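Local coordinates for protein ribonuclease T2 (Homo sapiens, PDB 3T0O) that cleaves single-stranded RNA, preferentially between purine and uridine residues, and so degrades microbial RNA for innate immune sensing, at residues F111-S114 with R119-D122; L128-K133 with K145-R150; I158-P163 with E168-G173. All coordinates share one frame; numbering follows the deposited sequence.

Contact 1: F111-S114 with R119-D122; sequences FGRS and RELD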
ATOM      1  N   PHE A 111      -4.452  12.821   0.614  1.00 12.95           N
ATOM      2  CA  PHE A 111      -3.169  12.346   0.176  1.00 12.76           C
ATOM      3  C   PHE A 111      -2.076  12.705   1.183  1.00 12.83           C
ATOM      4  O   PHE A 111      -1.172  11.871   1.392  1.00 12.20           O
ATOM      5  CB  PHE A 111      -2.848  12.910  -1.220  1.00 13.22           C
ATOM      6  CG  PHE A 111      -3.588  12.225  -2.297  1.00 12.84           C
ATOM      7  CD1 PHE A 111      -3.141  11.012  -2.794  1.00 15.53           C
ATOM      8  CD2 PHE A 111      -4.694  12.819  -2.894  1.00 14.41           C
ATOM      9  CE1 PHE A 111      -3.854  10.391  -3.847  1.00 15.36           C
ATOM     10  CE2 PHE A 111      -5.405  12.207  -3.903  1.00 15.81           C
ATOM     11  CZ  PHE A 111      -4.993  11.009  -4.395  1.00 14.25           C
ATOM     12  N   GLY A 112      -2.180  13.861   1.849  1.00 14.86           N
ATOM     13  CA  GLY A 112      -1.133  14.237   2.769  1.00 14.76           C
ATOM     14  C   GLY A 112      -1.157  13.325   3.974  1.00 14.74           C
ATOM     15  O   GLY A 112      -0.080  12.955   4.498  1.00 14.55           O
ATOM     16  N   ARG A 113      -2.360  12.968   4.430  1.00 15.30           N
ATOM     17  CA  ARG A 113      -2.447  12.091   5.600  1.00 14.53           C
ATOM     18  C   ARG A 113      -1.962  10.712   5.279  1.00 13.61           C
ATOM     19  O   ARG A 113      -1.339  10.032   6.094  1.00 12.77           O
ATOM     20  CB  ARG A 113      -3.886  12.075   6.194  1.00 15.59           C
ATOM     21  CG  ARG A 113      -4.067  11.170   7.377  1.00 15.39           C
ATOM     22  CD  ARG A 113      -3.182  11.609   8.579  1.00 19.76           C
ATOM     23  NE  ARG A 113      -3.585  10.868   9.769  1.00 20.05           N
ATOM     24  CZ  ARG A 113      -2.784  10.615  10.795  1.00 25.67           C
ATOM     25  NH1 ARG A 113      -1.527  11.034  10.763  1.00 23.16           N
ATOM     26  NH2 ARG A 113      -3.224   9.916  11.822  1.00 24.92           N
ATOM     27  N   SER A 114      -2.249  10.257   4.053  1.00 12.79           N
ATOM     28  CA  SER A 114      -1.772   8.988   3.589  1.00 12.04           C
ATOM     29  C   SER A 114      -0.277   8.926   3.612  1.00 12.47           C
ATOM     30  O   SER A 114       0.322   7.975   4.110  1.00 11.90           O
ATOM     31  CB  SER A 114      -2.280   8.749   2.162  1.00 12.77           C
ATOM     32  OG  SER A 114      -3.699   8.610   2.229  1.00 14.60           O
ATOM     33  N   ARG A 119       4.859   7.275   6.542  1.00 11.53           N
ATOM     34  CA  ARG A 119       6.090   7.648   7.257  0.50 12.30           C
ATOM     35  C   ARG A 119       6.089   7.153   8.694  1.00 13.18           C
ATOM     36  O   ARG A 119       7.137   6.760   9.236  1.00 15.17           O
ATOM     37  CB  ARG A 119       6.256   9.197   7.243  0.50 13.34           C
ATOM     38  CG  ARG A 119       6.429   9.761   5.816  0.50 16.25           C
ATOM     39  CD  ARG A 119       6.823  11.260   5.752  0.50 18.43           C
ATOM     40  NE  ARG A 119       5.948  12.140   6.525  0.50 22.27           N
ATOM     41  CZ  ARG A 119       5.004  12.943   6.036  0.50 21.85           C
ATOM     42  NH1 ARG A 119       4.726  13.003   4.743  0.50 21.15           N
ATOM     43  NH2 ARG A 119       4.314  13.702   6.875  0.50 25.08           N
ATOM     44  N   GLU A 120       4.923   7.289   9.346  1.00 13.21           N
ATOM     45  CA  GLU A 120       4.798   6.954  10.751  1.00 14.20           C
ATOM     46  C   GLU A 120       4.817   5.440  10.886  1.00 14.01           C
ATOM     47  O   GLU A 120       5.421   4.885  11.834  1.00 14.84           O
ATOM     48  CB  GLU A 120       3.503   7.536  11.323  1.00 15.22           C
ATOM     49  CG  GLU A 120       3.590   9.048  11.427  1.00 22.52           C
ATOM     50  CD  GLU A 120       2.317   9.672  11.917  1.00 28.68           C
ATOM     51  OE1 GLU A 120       1.302   8.975  12.138  1.00 33.78           O
ATOM     52  OE2 GLU A 120       2.375  10.887  12.104  1.00 32.29           O
ATOM     53  N   LEU A 121       4.185   4.732   9.959  1.00 11.88           N
ATOM     54  CA  LEU A 121       4.233   3.311  10.104  1.00 10.84           C
ATOM     55  C   LEU A 121       5.625   2.743   9.818  1.00 11.28           C
ATOM     56  O   LEU A 121       6.131   1.798  10.476  1.00 10.24           O
ATOM     57  CB  LEU A 121       3.256   2.680   9.119  1.00 12.07           C
ATOM     58  CG  LEU A 121       1.840   3.035   9.572  1.00 15.09           C
ATOM     59  CD1 LEU A 121       0.904   2.639   8.401  1.00 15.81           C
ATOM     60  CD2 LEU A 121       1.403   2.291  10.876  1.00 17.81           C
ATOM     61  N   ASP A 122       6.306   3.379   8.827  1.00 10.61           N
ATOM     62  CA  ASP A 122       7.639   2.924   8.422  1.00  9.66           C
ATOM     63  C   ASP A 122       7.840   1.428   8.351  1.00 10.27           C
ATOM     64  O   ASP A 122       8.732   0.864   8.991  1.00 11.65           O
ATOM     65  CB  ASP A 122       8.726   3.627   9.202  1.00 11.42           C
ATOM     66  CG  ASP A 122      10.088   3.585   8.434  1.00 12.02           C
ATOM     67  OD1 ASP A 122      10.139   2.979   7.331  1.00 15.53           O
ATOM     68  OD2 ASP A 122      11.010   4.191   9.009  1.00 17.63           O
TER
HETATM   69  O   HOH W   1       2.122  14.488   4.342  1.00 22.52           O
HETATM   70  O   HOH W   2      -1.322   8.831  13.646  1.00 27.35           O
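Glu120, near the C-terminal end of helix 107-121, meets Arg113 two turns earlier along the surface of the same helix, and this is the direct contact between the segments. Arg119, just before it, is linked to the earlier turn only through solvent: its NH1 donates to water 1 at 3.0 Å, and water 1, lying at the edge of the guanidinium and in its plane, donates a hydrogen bond to Gly112 O, 2.7 Å away. The same NH1 forms a salt bridge with Glu68 of helix 66-72. Both links hold for one of two conformers of Arg119 and are less certain for that reason.

Glu120 places its OE1 3.8 Å from Arg113 NH1, a long salt bridge in which the carboxylate approaches the guanidinium obliquely. The two planes stand 78° apart, which excludes a coplanar, two-pronged pairing. Arg113 sets its CG anti to the backbone N (chi1 178°) and then bends at chi2 (63°), which carries the guanidinium along the helix toward Glu120. Water 2 supplements the long bridge; it lies in the guanidinium plane, 2.8 Å from Arg113 NH2, and 3.0 Å from Glu120 OE1. The stronger partner of Arg113 NH1 is Glu116, while NE bonds to Gln184 OE1 and NH2 to the backbone O of Asp183. With this many partners the guanidinium is probably fixed more by its surroundings than by Glu120.

The helix ends at Asp122, and the small buried area, 89 Å², fits a surface contact: an i to i+7 salt bridge along one helix, with Glu116 at i+3 between.

Contact 2: L128-K133 with K145-R150; sequences LKLGIK and KDALAR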
ATOM      1  N   LEU A 128      13.205  -4.362   8.101  1.00 11.28           N
ATOM      2  CA  LEU A 128      14.659  -4.517   8.117  1.00 13.70           C
ATOM      3  C   LEU A 128      15.192  -4.701   9.504  1.00 14.67           C
ATOM      4  O   LEU A 128      16.106  -5.503   9.675  1.00 17.43           O
ATOM      5  CB  LEU A 128      15.328  -3.341   7.413  1.00 14.25           C
ATOM      6  CG  LEU A 128      15.047  -3.358   5.922  1.00 16.42           C
ATOM      7  CD1 LEU A 128      15.477  -1.986   5.328  1.00 19.28           C
ATOM      8  CD2 LEU A 128      15.686  -4.581   5.218  1.00 19.10           C
ATOM      9  N   LYS A 129      14.633  -3.986  10.488  1.00 13.62           N
ATOM     10  CA  LYS A 129      15.095  -4.138  11.876  1.00 15.80           C
ATOM     11  C   LYS A 129      14.824  -5.522  12.398  1.00 16.94           C
ATOM     12  O   LYS A 129      15.588  -6.021  13.274  1.00 18.49           O
ATOM     13  CB  LYS A 129      14.369  -3.094  12.743  1.00 14.64           C
ATOM     14  CG  LYS A 129      14.822  -3.208  14.153  1.00 15.62           C
ATOM     15  CD  LYS A 129      14.421  -2.010  14.893  1.00 16.96           C
ATOM     16  CE  LYS A 129      14.937  -2.136  16.303  1.00 22.33           C
ATOM     17  NZ  LYS A 129      14.621  -0.884  16.967  1.00 25.80           N
ATOM     18  N   LEU A 130      13.779  -6.147  11.866  1.00 17.14           N
ATOM     19  CA  LEU A 130      13.424  -7.483  12.243  1.00 20.24           C
ATOM     20  C   LEU A 130      14.303  -8.501  11.514  1.00 19.54           C
ATOM     21  O   LEU A 130      14.165  -9.724  11.755  1.00 22.07           O
ATOM     22  CB  LEU A 130      11.937  -7.680  11.951  1.00 19.19           C
ATOM     23  CG  LEU A 130      10.804  -6.911  12.694  1.00 20.74           C
ATOM     24  CD1 LEU A 130       9.481  -7.048  12.032  1.00 24.24           C
ATOM     25  CD2 LEU A 130      10.704  -7.411  14.159  1.00 24.79           C
ATOM     26  N   GLY A 131      15.149  -8.053  10.586  1.00 17.83           N
ATOM     27  CA  GLY A 131      15.971  -8.996   9.803  1.00 19.03           C
ATOM     28  C   GLY A 131      15.243  -9.567   8.628  1.00 18.48           C
ATOM     29  O   GLY A 131      15.743 -10.530   7.971  1.00 18.51           O
ATOM     30  N   ILE A 132      14.081  -8.991   8.334  1.00 13.50           N
ATOM     31  CA  ILE A 132      13.331  -9.500   7.171  1.00 12.92           C
ATOM     32  C   ILE A 132      13.632  -8.662   5.967  1.00 13.39           C
ATOM     33  O   ILE A 132      13.125  -7.552   5.839  1.00 13.41           O
ATOM     34  CB  ILE A 132      11.829  -9.512   7.476  1.00 12.28           C
ATOM     35  CG1 ILE A 132      11.635 -10.332   8.735  1.00 15.85           C
ATOM     36  CG2 ILE A 132      11.089 -10.070   6.265  1.00 12.64           C
ATOM     37  CD1 ILE A 132      10.169 -10.368   9.188  1.00 20.10           C
ATOM     38  N   LYS A 133      14.539  -9.150   5.139  1.00 12.47           N
ATOM     39  CA  LYS A 133      15.030  -8.458   3.984  1.00 13.58           C
ATOM     40  C   LYS A 133      14.751  -9.261   2.737  1.00 12.52           C
ATOM     41  O   LYS A 133      14.668 -10.485   2.795  1.00 14.64           O
ATOM     42  CB  LYS A 133      16.529  -8.190   4.164  1.00 15.67           C
ATOM     43  CG  LYS A 133      17.399  -9.451   4.204  1.00 17.17           C
ATOM     44  CD  LYS A 133      18.850  -9.014   4.417  1.00 25.51           C
ATOM     45  CE  LYS A 133      19.762 -10.245   4.236  1.00 29.85           C
ATOM     46  NZ  LYS A 133      19.751 -11.122   5.475  1.00 36.69           N
ATOM     47  N   LYS A 145       3.909 -12.185   9.461  1.00 14.68           N
ATOM     48  CA  LYS A 145       2.714 -11.907  10.234  1.00 16.83           C
ATOM     49  C   LYS A 145       3.008 -11.716  11.698  1.00 16.95           C
ATOM     50  O   LYS A 145       2.523 -10.745  12.336  1.00 18.96           O
ATOM     51  CB  LYS A 145       1.681 -13.010   9.984  1.00 19.92           C
ATOM     52  CG  LYS A 145       0.313 -12.470  10.212  1.00 25.68           C
ATOM     53  CD  LYS A 145      -0.746 -13.479   9.813  1.00 33.73           C
ATOM     54  CE  LYS A 145      -0.954 -13.447   8.303  1.00 37.91           C
ATOM     55  NZ  LYS A 145      -2.016 -14.410   7.856  1.00 40.13           N
ATOM     56  N   ASP A 146       3.828 -12.568  12.256  1.00 17.18           N
ATOM     57  CA  ASP A 146       4.021 -12.526  13.695  1.00 19.76           C
ATOM     58  C   ASP A 146       4.871 -11.335  14.055  1.00 18.41           C
ATOM     59  O   ASP A 146       4.597 -10.661  15.052  1.00 21.13           O
ATOM     60  CB  ASP A 146       4.620 -13.822  14.202  1.00 23.05           C
ATOM     61  CG  ASP A 146       3.672 -14.976  14.063  1.00 27.23           C
ATOM     62  OD1 ASP A 146       2.441 -14.764  13.899  1.00 33.52           O
ATOM     63  OD2 ASP A 146       4.151 -16.109  14.107  1.00 33.98           O
ATOM     64  N   ALA A 147       5.858 -11.039  13.257  1.00 17.09           N
ATOM     65  CA  ALA A 147       6.726  -9.907  13.583  1.00 19.41           C
ATOM     66  C   ALA A 147       5.982  -8.571  13.388  1.00 18.30           C
ATOM     67  O   ALA A 147       6.125  -7.693  14.247  1.00 17.91           O
ATOM     68  CB  ALA A 147       7.996 -10.010  12.807  1.00 21.74           C
ATOM     69  N   LEU A 148       5.211  -8.413  12.310  1.00 15.99           N
ATOM     70  CA  LEU A 148       4.405  -7.220  12.180  1.00 16.28           C
ATOM     71  C   LEU A 148       3.332  -7.098  13.243  1.00 15.07           C
ATOM     72  O   LEU A 148       3.052  -6.010  13.752  1.00 17.14           O
ATOM     73  CB  LEU A 148       3.833  -7.104  10.779  1.00 16.93           C
ATOM     74  CG  LEU A 148       5.010  -7.068   9.826  1.00 17.56           C
ATOM     75  CD1 LEU A 148       4.351  -6.988   8.467  1.00 23.21           C
ATOM     76  CD2 LEU A 148       6.022  -5.882   9.981  1.00 20.28           C
ATOM     77  N   ALA A 149       2.744  -8.206  13.673  1.00 14.20           N
ATOM     78  CA  ALA A 149       1.815  -8.111  14.771  1.00 16.68           C
ATOM     79  C   ALA A 149       2.440  -7.647  16.049  1.00 17.29           C
ATOM     80  O   ALA A 149       1.815  -6.903  16.814  1.00 20.16           O
ATOM     81  CB  ALA A 149       1.119  -9.469  14.927  1.00 17.16           C
ATOM     82  N   ARG A 150       3.663  -8.065  16.313  1.00 16.59           N
ATOM     83  CA  ARG A 150       4.339  -7.604  17.555  1.00 18.06           C
ATOM     84  C   ARG A 150       4.630  -6.121  17.455  1.00 18.57           C
ATOM     85  O   ARG A 150       4.377  -5.371  18.394  1.00 19.77           O
ATOM     86  CB  ARG A 150       5.609  -8.394  17.778  1.00 20.05           C
ATOM     87  CG  ARG A 150       6.556  -7.811  18.820  1.00 25.61           C
ATOM     88  CD  ARG A 150       6.367  -8.363  20.138  1.00 27.81           C
ATOM     89  NE  ARG A 150       7.267  -7.689  21.044  1.00 29.46           N
ATOM     90  CZ  ARG A 150       7.880  -8.271  22.077  1.00 34.87           C
ATOM     91  NH1 ARG A 150       7.722  -9.576  22.326  1.00 37.30           N
ATOM     92  NH2 ARG A 150       8.687  -7.539  22.849  1.00 32.23           N
TER
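Leu130 holds its CG beside the backbone N and anti to the carbonyl carbon (chi1 -66°), and with chi2 at 167° this sends CD1 onto the methyl group of Ala147. The CD1 to Ala147 CB distance is 3.4 Å, closer than usual for two carbons, while the other branch lies less tightly, with Leu130 CD2 at 4.0 Å from Ala147 CB. Leu148 has a similar first torsion, and its CD2 comes to 4.2 Å from Leu130 CD1, so that one leucine methyl meets both helix residues.

Ile132 adds a looser apolar contact: its CD1 lies 4.2 Å from Ala147 CB. No hydrogen bond crosses between the segments, and 135 Å² is buried in all. Leu148 continues inward onto Leu123, Val126 and Leu127, and Ile132 packs on Leu127 and Phe144, which extends the apolar layer between helices 123-129 and 141-152.

Between Leu130 and Ile132 the chain turns at Gly131, where a positive phi (84°) goes with two bonds back into the last helical turn, one of them Gly131 N to Leu128 O at 2.9 Å. This is a Schellman motif ending helix 123-129, and the side chains on both sides of its glycine point toward helix 141-152.

Contact 3: I158-P163 with E168-G173; sequences IQCLPP and EVQTIG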
ATOM      1  N   ILE A 158      -1.703 -10.005   4.829  1.00 11.81           N
ATOM      2  CA  ILE A 158      -0.537 -10.152   3.994  1.00 11.37           C
ATOM      3  C   ILE A 158      -0.940 -10.918   2.740  1.00 11.92           C
ATOM      4  O   ILE A 158      -1.529 -12.012   2.831  1.00 12.92           O
ATOM      5  CB  ILE A 158       0.521 -10.910   4.705  1.00 13.14           C
ATOM      6  CG1 ILE A 158       0.924 -10.284   6.055  1.00 19.33           C
ATOM      7  CG2 ILE A 158       1.804 -11.059   3.799  1.00 16.65           C
ATOM      8  CD1 ILE A 158       1.641 -11.239   6.891  1.00 25.43           C
ATOM      9  N   GLN A 159      -0.675 -10.313   1.563  1.00  9.65           N
ATOM     10  CA  GLN A 159      -1.216 -10.848   0.350  1.00 10.23           C
ATOM     11  C   GLN A 159      -0.057 -11.161  -0.613  1.00  9.44           C
ATOM     12  O   GLN A 159       0.976 -10.513  -0.569  1.00  8.55           O
ATOM     13  CB  GLN A 159      -2.129  -9.870  -0.389  1.00 12.33           C
ATOM     14  CG  GLN A 159      -3.358  -9.661   0.479  1.00 19.42           C
ATOM     15  CD  GLN A 159      -3.985  -8.415   0.221  1.00 25.71           C
ATOM     16  OE1 GLN A 159      -3.342  -7.368   0.272  1.00 27.68           O
ATOM     17  NE2 GLN A 159      -5.307  -8.466   0.027  1.00 31.61           N
ATOM     18  N   CYS A 160      -0.297 -12.182  -1.420  1.00  9.80           N
ATOM     19  CA  CYS A 160       0.754 -12.819  -2.233  1.00 10.03           C
ATOM     20  C   CYS A 160       0.247 -13.011  -3.646  1.00 11.25           C
ATOM     21  O   CYS A 160      -0.957 -13.183  -3.880  1.00 11.56           O
ATOM     22  CB  CYS A 160       1.100 -14.213  -1.705  1.00 12.24           C
ATOM     23  SG  CYS A 160       2.195 -14.209  -0.289  1.00 14.03           S
ATOM     24  N   LEU A 161       1.206 -13.096  -4.566  1.00 10.86           N
ATOM     25  CA  LEU A 161       0.895 -13.695  -5.896  1.00 12.29           C
ATOM     26  C   LEU A 161       1.142 -15.152  -5.823  1.00 17.09           C
ATOM     27  O   LEU A 161       2.082 -15.588  -5.250  1.00 13.71           O
ATOM     28  CB  LEU A 161       1.745 -13.045  -7.000  1.00 13.16           C
ATOM     29  CG  LEU A 161       1.305 -11.581  -7.115  1.00 14.83           C
ATOM     30  CD1 LEU A 161       2.153 -11.122  -8.317  1.00 17.88           C
ATOM     31  CD2 LEU A 161      -0.185 -11.340  -7.437  1.00 17.51           C
ATOM     32  N   PRO A 162       0.252 -15.974  -6.364  1.00 20.23           N
ATOM     33  CA  PRO A 162       0.511 -17.405  -6.297  1.00 22.18           C
ATOM     34  C   PRO A 162       1.650 -17.833  -7.214  1.00 24.21           C
ATOM     35  O   PRO A 162       2.090 -17.032  -8.065  1.00 25.48           O
ATOM     36  CB  PRO A 162      -0.804 -17.996  -6.816  1.00 23.13           C
ATOM     37  CG  PRO A 162      -1.181 -16.973  -7.940  1.00 23.82           C
ATOM     38  CD  PRO A 162      -0.936 -15.653  -7.190  1.00 21.29           C
ATOM     39  N   PRO A 163       2.125 -19.075  -7.059  1.00 26.70           N
ATOM     40  CA  PRO A 163       3.159 -19.566  -7.977  1.00 29.80           C
ATOM     41  C   PRO A 163       2.653 -19.526  -9.448  1.00 32.68           C
ATOM     42  O   PRO A 163       1.485 -19.743  -9.700  1.00 34.23           O
ATOM     43  CB  PRO A 163       3.417 -21.010  -7.509  1.00 30.46           C
ATOM     44  CG  PRO A 163       2.599 -21.272  -6.252  1.00 29.72           C
ATOM     45  CD  PRO A 163       1.784 -20.019  -5.969  1.00 27.06           C
ATOM     46  N   GLU A 168       6.564 -23.121  -8.304  1.00 37.29           N
ATOM     47  CA  GLU A 168       7.480 -22.527  -7.361  1.00 33.28           C
ATOM     48  C   GLU A 168       6.662 -22.155  -6.087  1.00 31.32           C
ATOM     49  O   GLU A 168       5.714 -22.843  -5.749  1.00 31.06           O
ATOM     50  CB  GLU A 168       8.148 -21.348  -8.062  1.00 34.30           C
ATOM     51  CG  GLU A 168       7.099 -20.439  -8.764  1.00 37.46           C
ATOM     52  CD  GLU A 168       7.680 -19.565  -9.868  1.00 42.19           C
ATOM     53  OE1 GLU A 168       7.815 -20.062 -11.014  1.00 46.49           O
ATOM     54  OE2 GLU A 168       7.977 -18.381  -9.599  1.00 46.52           O
ATOM     55  N   VAL A 169       7.007 -21.074  -5.383  1.00 26.14           N
ATOM     56  CA  VAL A 169       6.262 -20.698  -4.161  1.00 22.48           C
ATOM     57  C   VAL A 169       5.634 -19.323  -4.386  1.00 17.23           C
ATOM     58  O   VAL A 169       6.034 -18.581  -5.273  1.00 20.43           O
ATOM     59  CB  VAL A 169       7.134 -20.669  -2.812  1.00 22.84           C
ATOM     60  CG1 VAL A 169       7.756 -22.059  -2.496  1.00 25.72           C
ATOM     61  CG2 VAL A 169       8.169 -19.674  -2.887  1.00 24.11           C
ATOM     62  N   GLN A 170       4.598 -19.027  -3.609  1.00 14.46           N
ATOM     63  CA  GLN A 170       3.937 -17.706  -3.646  1.00 12.10           C
ATOM     64  C   GLN A 170       4.966 -16.597  -3.355  1.00 12.50           C
ATOM     65  O   GLN A 170       5.960 -16.786  -2.666  1.00 13.03           O
ATOM     66  CB  GLN A 170       2.809 -17.674  -2.643  1.00 13.32           C
ATOM     67  CG  GLN A 170       3.329 -17.804  -1.189  1.00 13.57           C
ATOM     68  CD  GLN A 170       2.307 -18.029  -0.144  1.00 14.54           C
ATOM     69  OE1 GLN A 170       1.094 -17.850  -0.353  1.00 15.17           O
ATOM     70  NE2 GLN A 170       2.788 -18.478   0.983  1.00 13.62           N
ATOM     71  N   THR A 171       4.626 -15.420  -3.846  1.00 10.83           N
ATOM     72  CA  THR A 171       5.493 -14.281  -3.704  0.50  9.71           C
ATOM     73  C   THR A 171       4.771 -13.173  -2.938  1.00  8.95           C
ATOM     74  O   THR A 171       3.665 -12.790  -3.330  1.00 10.28           O
ATOM     75  CB  THR A 171       5.809 -13.773  -5.076  0.50  8.64           C
ATOM     76  OG1 THR A 171       6.281 -14.877  -5.886  0.50 13.07           O
ATOM     77  CG2 THR A 171       6.904 -12.706  -4.937  0.50  8.32           C
ATOM     78  N   ILE A 172       5.381 -12.664  -1.861  1.00  9.43           N
ATOM     79  CA  ILE A 172       4.698 -11.597  -1.080  1.00  7.69           C
ATOM     80  C   ILE A 172       4.608 -10.352  -1.910  1.00  8.62           C
ATOM     81  O   ILE A 172       5.596  -9.950  -2.503  1.00  9.16           O
ATOM     82  CB  ILE A 172       5.359 -11.382   0.275  1.00  9.90           C
ATOM     83  CG1 ILE A 172       4.505 -10.400   1.114  1.00  9.79           C
ATOM     84  CG2 ILE A 172       6.799 -10.752   0.144  1.00 11.88           C
ATOM     85  CD1 ILE A 172       5.079 -10.236   2.557  1.00 11.50           C
ATOM     86  N   GLY A 173       3.430  -9.720  -1.853  1.00  8.19           N
ATOM     87  CA  GLY A 173       3.161  -8.530  -2.692  1.00  8.72           C
ATOM     88  C   GLY A 173       2.609  -7.364  -1.901  1.00  7.42           C
ATOM     89  O   GLY A 173       2.832  -6.259  -2.323  1.00  8.01           O
TER
HETATM   90  O   HOH W   3       4.665 -16.320  -7.204  1.00 20.99           O
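Leu161 and Thr171 form a reciprocal backbone pair at the tight part of this contact, Leu161 N to Thr171 O at 2.8 Å and Thr171 N to Leu161 O at 2.9 Å, and Gly173 N reaches Gln159 O at 2.9 Å with an N-H...O angle of 160°. All three donors lie in the carbonyl planes. Next to this ladder, Ile172 has CG1 anti to its backbone N (chi1 -173°), and its CD1 meets Ile158 CG2 at 3.6 Å, both side chains running on to Phe144 of helix 141-152. Cys160 SG, disulfide-bonded to Cys217, sits against Ile172. The Gln170 side chain passes beside the same sulfur, with Gln170 CD 3.8 Å from Cys160 SG, and its amide is held by Glu218 N and Pro221 O.

These bonds make strands 157-161 and 171-180 an antiparallel beta hairpin within the central sheet of the RNase T2 fold; the side chain of Gln159 is about 7 Å from that of His41, a predicted active-site residue.

Toward the turn the ladder gives way to looser contacts among exposed residues, Pro162, Pro163 and Glu168. Pro163 CB rests 3.4 Å from Glu168 O, and water 3 lies between the two sides, donating to Pro162 O at 2.8 Å.

From the N terminus the three contacts follow in series; none nests in or crosses another. Contact 1 spans four helical residues within helix 107-121, so it closes a short interval of one helix and no loop. The chain then enters helix 123-129, whose C-terminal end contact 2 joins to helix 141-152 across eleven intervening residues. Helix 141-152 leads into strand 157-161, where contact 3 closes the hairpin with strand 171-180 across four residues. Contacts 2 and 3 touch at Lys145 N and Ile158 CD1, 3.6 Å apart, linking the helical layer to the sheet. Contact 1 lies across the chain's centre from contact 3, their centres about 25 Å apart.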